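Local structure of peroxide stress regulator PerR, FUR family (Streptococcus pyogenes, 4LMY) at residues 15-19 with 94-99; 102-107 with 141-147. The protein probably controls peroxide-stress genes by binding DNA in a metal-dependent way, as a dimeric transcription factor of the FUR family. One frame throughout, in Å; residues are numbered along the deposited sequence.

Contact 1: residues 15-19 with 94-99; sequences NVLEH and FMGHQH. With ZN (zinc ion), chain E.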
loop_
_atom_site.group_PDB
_atom_site.type_symbol
_atom_site.label_atom_id
_atom_site.label_comp_id
_atom_site.label_asym_id
_atom_site.label_seq_id
_atom_site.Cartn_x
_atom_site.Cartn_y
_atom_site.Cartn_z
ATOM N N ASN B 15 -15.896 3.286 3.975
ATOM C CA ASN B 15 -15.527 3.276 5.385
ATOM C C ASN B 15 -16.072 4.488 6.124
ATOM O O ASN B 15 -16.615 4.358 7.220
ATOM C CB ASN B 15 -14.013 3.192 5.571
ATOM C CG ASN B 15 -13.608 3.293 7.027
ATOM O OD1 ASN B 15 -13.134 4.333 7.482
ATOM N ND2 ASN B 15 -13.810 2.214 7.770
ATOM N N VAL B 16 -15.919 5.665 5.523
ATOM C CA VAL B 16 -16.426 6.893 6.128
ATOM C C VAL B 16 -17.923 6.778 6.388
ATOM O O VAL B 16 -18.398 7.072 7.487
ATOM C CB VAL B 16 -16.153 8.123 5.246
ATOM C CG1 VAL B 16 -16.808 9.358 5.845
ATOM C CG2 VAL B 16 -14.664 8.336 5.095
ATOM N N LEU B 17 -18.658 6.324 5.376
ATOM C CA LEU B 17 -20.105 6.189 5.478
ATOM C C LEU B 17 -20.494 5.204 6.575
ATOM O O LEU B 17 -21.429 5.453 7.334
ATOM C CB LEU B 17 -20.709 5.757 4.140
ATOM C CG LEU B 17 -20.547 6.734 2.975
ATOM C CD1 LEU B 17 -21.463 6.348 1.817
ATOM C CD2 LEU B 17 -20.810 8.163 3.427
ATOM N N GLU B 18 -19.770 4.092 6.663
ATOM C CA GLU B 18 -20.034 3.097 7.698
ATOM C C GLU B 18 -19.839 3.674 9.099
ATOM O O GLU B 18 -20.681 3.486 9.975
ATOM C CB GLU B 18 -19.157 1.856 7.503
ATOM C CG GLU B 18 -19.328 0.788 8.578
ATOM C CD GLU B 18 -20.713 0.156 8.580
ATOM O OE1 GLU B 18 -21.091 -0.441 9.612
ATOM O OE2 GLU B 18 -21.420 0.245 7.554
ATOM N N HIS B 19 -18.733 4.384 9.297
ATOM C CA HIS B 19 -18.452 5.035 10.574
ATOM C C HIS B 19 -19.523 6.066 10.920
ATOM O O HIS B 19 -19.971 6.147 12.065
ATOM C CB HIS B 19 -17.078 5.707 10.552
ATOM C CG HIS B 19 -15.934 4.763 10.766
ATOM N ND1 HIS B 19 -15.261 4.672 11.966
ATOM C CD2 HIS B 19 -15.341 3.875 9.935
ATOM C CE1 HIS B 19 -14.305 3.767 11.865
ATOM N NE2 HIS B 19 -14.330 3.268 10.643
ATOM N N PHE B 94 -7.642 14.653 3.358
ATOM C CA PHE B 94 -8.263 13.385 3.711
ATOM C C PHE B 94 -7.181 12.346 3.988
ATOM O O PHE B 94 -6.276 12.157 3.177
ATOM C CB PHE B 94 -9.183 12.905 2.585
ATOM C CG PHE B 94 -10.027 11.719 2.959
ATOM C CD1 PHE B 94 -11.301 11.894 3.475
ATOM C CD2 PHE B 94 -9.544 10.430 2.804
ATOM C CE1 PHE B 94 -12.077 10.806 3.824
ATOM C CE2 PHE B 94 -10.315 9.340 3.153
ATOM C CZ PHE B 94 -11.584 9.528 3.661
ATOM N N MET B 95 -7.272 11.677 5.135
ATOM C CA MET B 95 -6.317 10.623 5.473
ATOM C C MET B 95 -7.006 9.390 6.065
ATOM O O MET B 95 -6.351 8.494 6.599
ATOM C CB MET B 95 -5.205 11.157 6.392
ATOM C CG MET B 95 -5.478 11.100 7.896
ATOM S SD MET B 95 -6.995 11.913 8.423
ATOM C CE MET B 95 -6.407 12.820 9.852
ATOM N N GLY B 96 -8.330 9.347 5.938
ATOM C CA GLY B 96 -9.126 8.247 6.455
ATOM C C GLY B 96 -8.678 6.875 5.983
ATOM O O GLY B 96 -8.200 6.711 4.861
ATOM N N HIS B 97 -8.847 5.886 6.851
ATOM C CA HIS B 97 -8.396 4.526 6.588
ATOM C C HIS B 97 -9.391 3.730 5.748
ATOM O O HIS B 97 -10.471 4.209 5.404
ATOM C CB HIS B 97 -8.203 3.802 7.915
ATOM C CG HIS B 97 -9.478 3.606 8.675
ATOM N ND1 HIS B 97 -10.009 4.576 9.500
ATOM C CD2 HIS B 97 -10.337 2.562 8.717
ATOM C CE1 HIS B 97 -11.136 4.132 10.025
ATOM N NE2 HIS B 97 -11.361 2.914 9.567
ATOM N N GLN B 98 -9.017 2.496 5.433
ATOM C CA GLN B 98 -9.922 1.569 4.774
ATOM C C GLN B 98 -9.727 0.189 5.387
ATOM O O GLN B 98 -8.879 0.002 6.263
ATOM C CB GLN B 98 -9.646 1.515 3.270
ATOM C CG GLN B 98 -8.325 0.864 2.928
ATOM C CD GLN B 98 -8.176 0.578 1.451
ATOM O OE1 GLN B 98 -7.074 0.336 0.974
ATOM N NE2 GLN B 98 -9.284 0.587 0.723
ATOM N N HIS B 99 -10.500 -0.779 4.918
ATOM C CA HIS B 99 -10.371 -2.142 5.411
ATOM C C HIS B 99 -10.233 -3.115 4.253
ATOM O O HIS B 99 -11.050 -3.124 3.335
ATOM C CB HIS B 99 -11.555 -2.503 6.304
ATOM C CG HIS B 99 -11.701 -1.596 7.483
ATOM N ND1 HIS B 99 -11.214 -1.913 8.731
ATOM C CD2 HIS B 99 -12.247 -0.361 7.593
ATOM C CE1 HIS B 99 -11.471 -0.920 9.566
ATOM N NE2 HIS B 99 -12.093 0.035 8.899
HETATM ZN ZN ZN E . -13.153 1.664 9.802
#
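H99 NE2 at 2.1 Å, H97 NE2 at 2.2 Å and H19 NE2 at 2.2 Å grip one zinc ion between helix 12-22 and the start of strand 98-104 with the loop before it. H19 and H97 reach it from opposite directions, and their ring planes stand 80° apart. N15, one helical turn ahead of H19, brings its amide to the same metal: CG lies anti to the backbone N (chi1 175°), and the model puts ND2 within 2.2 Å of the zinc. A neutral amide normally offers its oxygen, so the choice of ND2 over OD1 is doubtful. The other arm of that amide, modelled as OD1, sits over one face of the H97 ring, 3.1 Å above its plane and offset toward the rim, near NE2. NE2 of H4 and of H6, near the N-terminus, bring the ligands to six. This is consistent with the regulatory metal site of the FUR family, set between the DNA-binding and dimerisation domains and here filled by zinc. Away from the metal, V16 slides past F94 in the opposite direction, its CG2 meeting the ring edge in plane, 3.6 Å from F94 CZ. I35 on helix 29-40 also packs on V16, while M38 and I39 of that helix touch F94.

Contact 2: residues 102-107 with 141-147; sequences VVCEIC and YGICPDC. With ZN (zinc ion), chain F.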
loop_
_atom_site.group_PDB
_atom_site.type_symbol
_atom_site.label_atom_id
_atom_site.label_comp_id
_atom_site.label_asym_id
_atom_site.label_seq_id
_atom_site.Cartn_x
_atom_site.Cartn_y
_atom_site.Cartn_z
ATOM N N VAL B 102 -7.791 -10.249 3.643
ATOM C CA VAL B 102 -6.715 -11.183 3.350
ATOM C C VAL B 102 -7.334 -12.573 3.234
ATOM O O VAL B 102 -8.051 -13.025 4.130
ATOM C CB VAL B 102 -5.565 -11.130 4.393
ATOM C CG1 VAL B 102 -6.069 -11.418 5.798
ATOM C CG2 VAL B 102 -4.454 -12.093 4.005
ATOM N N VAL B 103 -7.090 -13.232 2.108
ATOM C CA VAL B 103 -7.737 -14.505 1.814
ATOM C C VAL B 103 -6.734 -15.648 1.876
ATOM O O VAL B 103 -5.637 -15.542 1.331
ATOM C CB VAL B 103 -8.383 -14.486 0.410
ATOM C CG1 VAL B 103 -9.124 -15.784 0.149
ATOM C CG2 VAL B 103 -9.320 -13.288 0.270
ATOM N N CYS B 104 -7.104 -16.739 2.542
ATOM C CA CYS B 104 -6.210 -17.886 2.634
ATOM C C CYS B 104 -6.172 -18.645 1.317
ATOM O O CYS B 104 -7.207 -19.072 0.807
ATOM C CB CYS B 104 -6.608 -18.829 3.772
ATOM S SG CYS B 104 -5.459 -20.228 3.972
ATOM N N GLU B 105 -4.969 -18.807 0.777
ATOM C CA GLU B 105 -4.772 -19.492 -0.494
ATOM C C GLU B 105 -5.205 -20.952 -0.419
ATOM O O GLU B 105 -5.610 -21.537 -1.422
ATOM C CB GLU B 105 -3.300 -19.424 -0.901
ATOM C CG GLU B 105 -2.718 -18.023 -0.936
ATOM C CD GLU B 105 -2.517 -17.511 -2.345
ATOM O OE1 GLU B 105 -1.508 -16.813 -2.580
ATOM O OE2 GLU B 105 -3.364 -17.802 -3.213
ATOM N N ILE B 106 -5.118 -21.533 0.773
ATOM C CA ILE B 106 -5.402 -22.955 0.959
ATOM C C ILE B 106 -6.869 -23.273 1.268
ATOM O O ILE B 106 -7.461 -24.149 0.637
ATOM C CB ILE B 106 -4.500 -23.562 2.056
ATOM C CG1 ILE B 106 -3.025 -23.414 1.666
ATOM C CG2 ILE B 106 -4.857 -25.018 2.297
ATOM C CD1 ILE B 106 -2.052 -23.970 2.688
ATOM N N CYS B 107 -7.454 -22.568 2.234
ATOM C CA CYS B 107 -8.808 -22.899 2.685
ATOM C C CYS B 107 -9.856 -21.856 2.306
ATOM O O CYS B 107 -11.055 -22.120 2.395
ATOM C CB CYS B 107 -8.836 -23.148 4.197
ATOM S SG CYS B 107 -8.707 -21.653 5.206
ATOM N N TYR B 141 -3.399 -11.932 -0.140
ATOM C CA TYR B 141 -3.480 -13.380 -0.050
ATOM C C TYR B 141 -2.409 -13.896 0.894
ATOM O O TYR B 141 -1.356 -13.280 1.047
ATOM C CB TYR B 141 -3.336 -14.014 -1.433
ATOM C CG TYR B 141 -4.466 -13.659 -2.364
ATOM C CD1 TYR B 141 -5.602 -14.454 -2.445
ATOM C CD2 TYR B 141 -4.405 -12.522 -3.159
ATOM C CE1 TYR B 141 -6.645 -14.127 -3.294
ATOM C CE2 TYR B 141 -5.442 -12.187 -4.009
ATOM C CZ TYR B 141 -6.558 -12.994 -4.074
ATOM O OH TYR B 141 -7.591 -12.661 -4.921
ATOM N N GLY B 142 -2.687 -15.019 1.542
ATOM C CA GLY B 142 -1.744 -15.575 2.487
ATOM C C GLY B 142 -2.177 -16.924 3.012
ATOM O O GLY B 142 -3.100 -17.535 2.486
ATOM N N ILE B 143 -1.490 -17.388 4.046
ATOM C CA ILE B 143 -1.845 -18.637 4.698
ATOM C C ILE B 143 -2.348 -18.310 6.098
ATOM O O ILE B 143 -1.635 -17.694 6.890
ATOM C CB ILE B 143 -0.634 -19.580 4.792
ATOM C CG1 ILE B 143 0.071 -19.689 3.437
ATOM C CG2 ILE B 143 -1.060 -20.955 5.293
ATOM C CD1 ILE B 143 -0.793 -20.275 2.345
ATOM N N CYS B 144 -3.579 -18.712 6.396
ATOM C CA CYS B 144 -4.170 -18.457 7.708
ATOM C C CYS B 144 -3.438 -19.257 8.794
ATOM O O CYS B 144 -2.812 -20.274 8.494
ATOM C CB CYS B 144 -5.673 -18.778 7.695
ATOM S SG CYS B 144 -6.097 -20.552 7.707
ATOM N N PRO B 145 -3.487 -18.780 10.052
ATOM C CA PRO B 145 -2.819 -19.468 11.164
ATOM C C PRO B 145 -3.150 -20.964 11.243
ATOM O O PRO B 145 -2.254 -21.768 11.497
ATOM C CB PRO B 145 -3.350 -18.727 12.393
ATOM C CG PRO B 145 -3.572 -17.332 11.896
ATOM C CD PRO B 145 -4.046 -17.479 10.471
ATOM N N ASP B 146 -4.406 -21.329 11.009
ATOM C CA ASP B 146 -4.809 -22.731 11.087
ATOM C C ASP B 146 -4.156 -23.581 9.999
ATOM O O ASP B 146 -3.761 -24.721 10.247
ATOM C CB ASP B 146 -6.333 -22.874 11.040
ATOM C CG ASP B 146 -6.992 -22.510 12.358
ATOM O OD1 ASP B 146 -6.286 -22.469 13.387
ATOM O OD2 ASP B 146 -8.219 -22.274 12.367
ATOM N N CYS B 147 -4.034 -23.024 8.798
ATOM C CA CYS B 147 -3.421 -23.751 7.691
ATOM C C CYS B 147 -1.905 -23.837 7.837
ATOM O O CYS B 147 -1.282 -24.771 7.336
ATOM C CB CYS B 147 -3.796 -23.125 6.345
ATOM S SG CYS B 147 -5.437 -23.601 5.747
HETATM ZN ZN ZN F . -6.420 -21.439 5.650
#
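C104 and C107 face C144 and C147 around a zinc ion, each cysteine pointing its SG inward; C104 SG binds at 2.3 Å and C147 SG at 2.4 Å. Two CxxC motifs supply the four thiolates, as in the structural zinc site of FUR-family regulators. With SG anti to its backbone N (chi1 -177°), C104 turns the sulfur to the metal and toward C144 N, whose N-H it accepts almost straight (3.4 Å, 176°); C107 N and, weakly, I106 N also donate to C104 SG, probably spreading its negative charge. C144 stands at the N-cap of the short helix that follows it, its SG taking a weak bond from C147 N. Beside the metal, I106 and I143 cross obliquely, I106 CG1 lying 3.9 Å from I143 CD1, and I106 CG2 rests against C147 SG. On the sheet face that holds V103 and Y141, V103 CB packs on Y141 CD1 at 4.0 Å. E105, bent at chi2, crosses Y141 at about a right angle and sets OE1 3.5 Å from Y141 CB; OE1 also makes a salt bridge to R135 NE and a hydrogen bond with T134 OG1, both of the second subunit. Backbone bonds G142 N to V103 O (3.0 Å) and E105 N to G142 O (2.8 Å) join the parallel strands. Strand 110-115 flanks strand 98-104 on the other side, and 141-143 pairs antiparallel with a strand of the second subunit, carrying the sheet across the dimer interface.

Strand 98-104 ties the two contacts together: its start supplies H99 to the zinc of contact 1, and its end supplies C104 to the zinc of contact 2. The centres lie about 25 Å apart, and apart from this shared strand they do not touch. Contact 1 is close to the centre of the chain and closes first, bringing helix 12-22 to the root of the sheet; contact 2 follows along the chain and fastens strand 140-143 and the short helix 145-148 at the far end. One zinc thus sits where the two domains meet, probably where metal binding sets their relative position for DNA binding, while the other probably helps to hold the dimerisation end together.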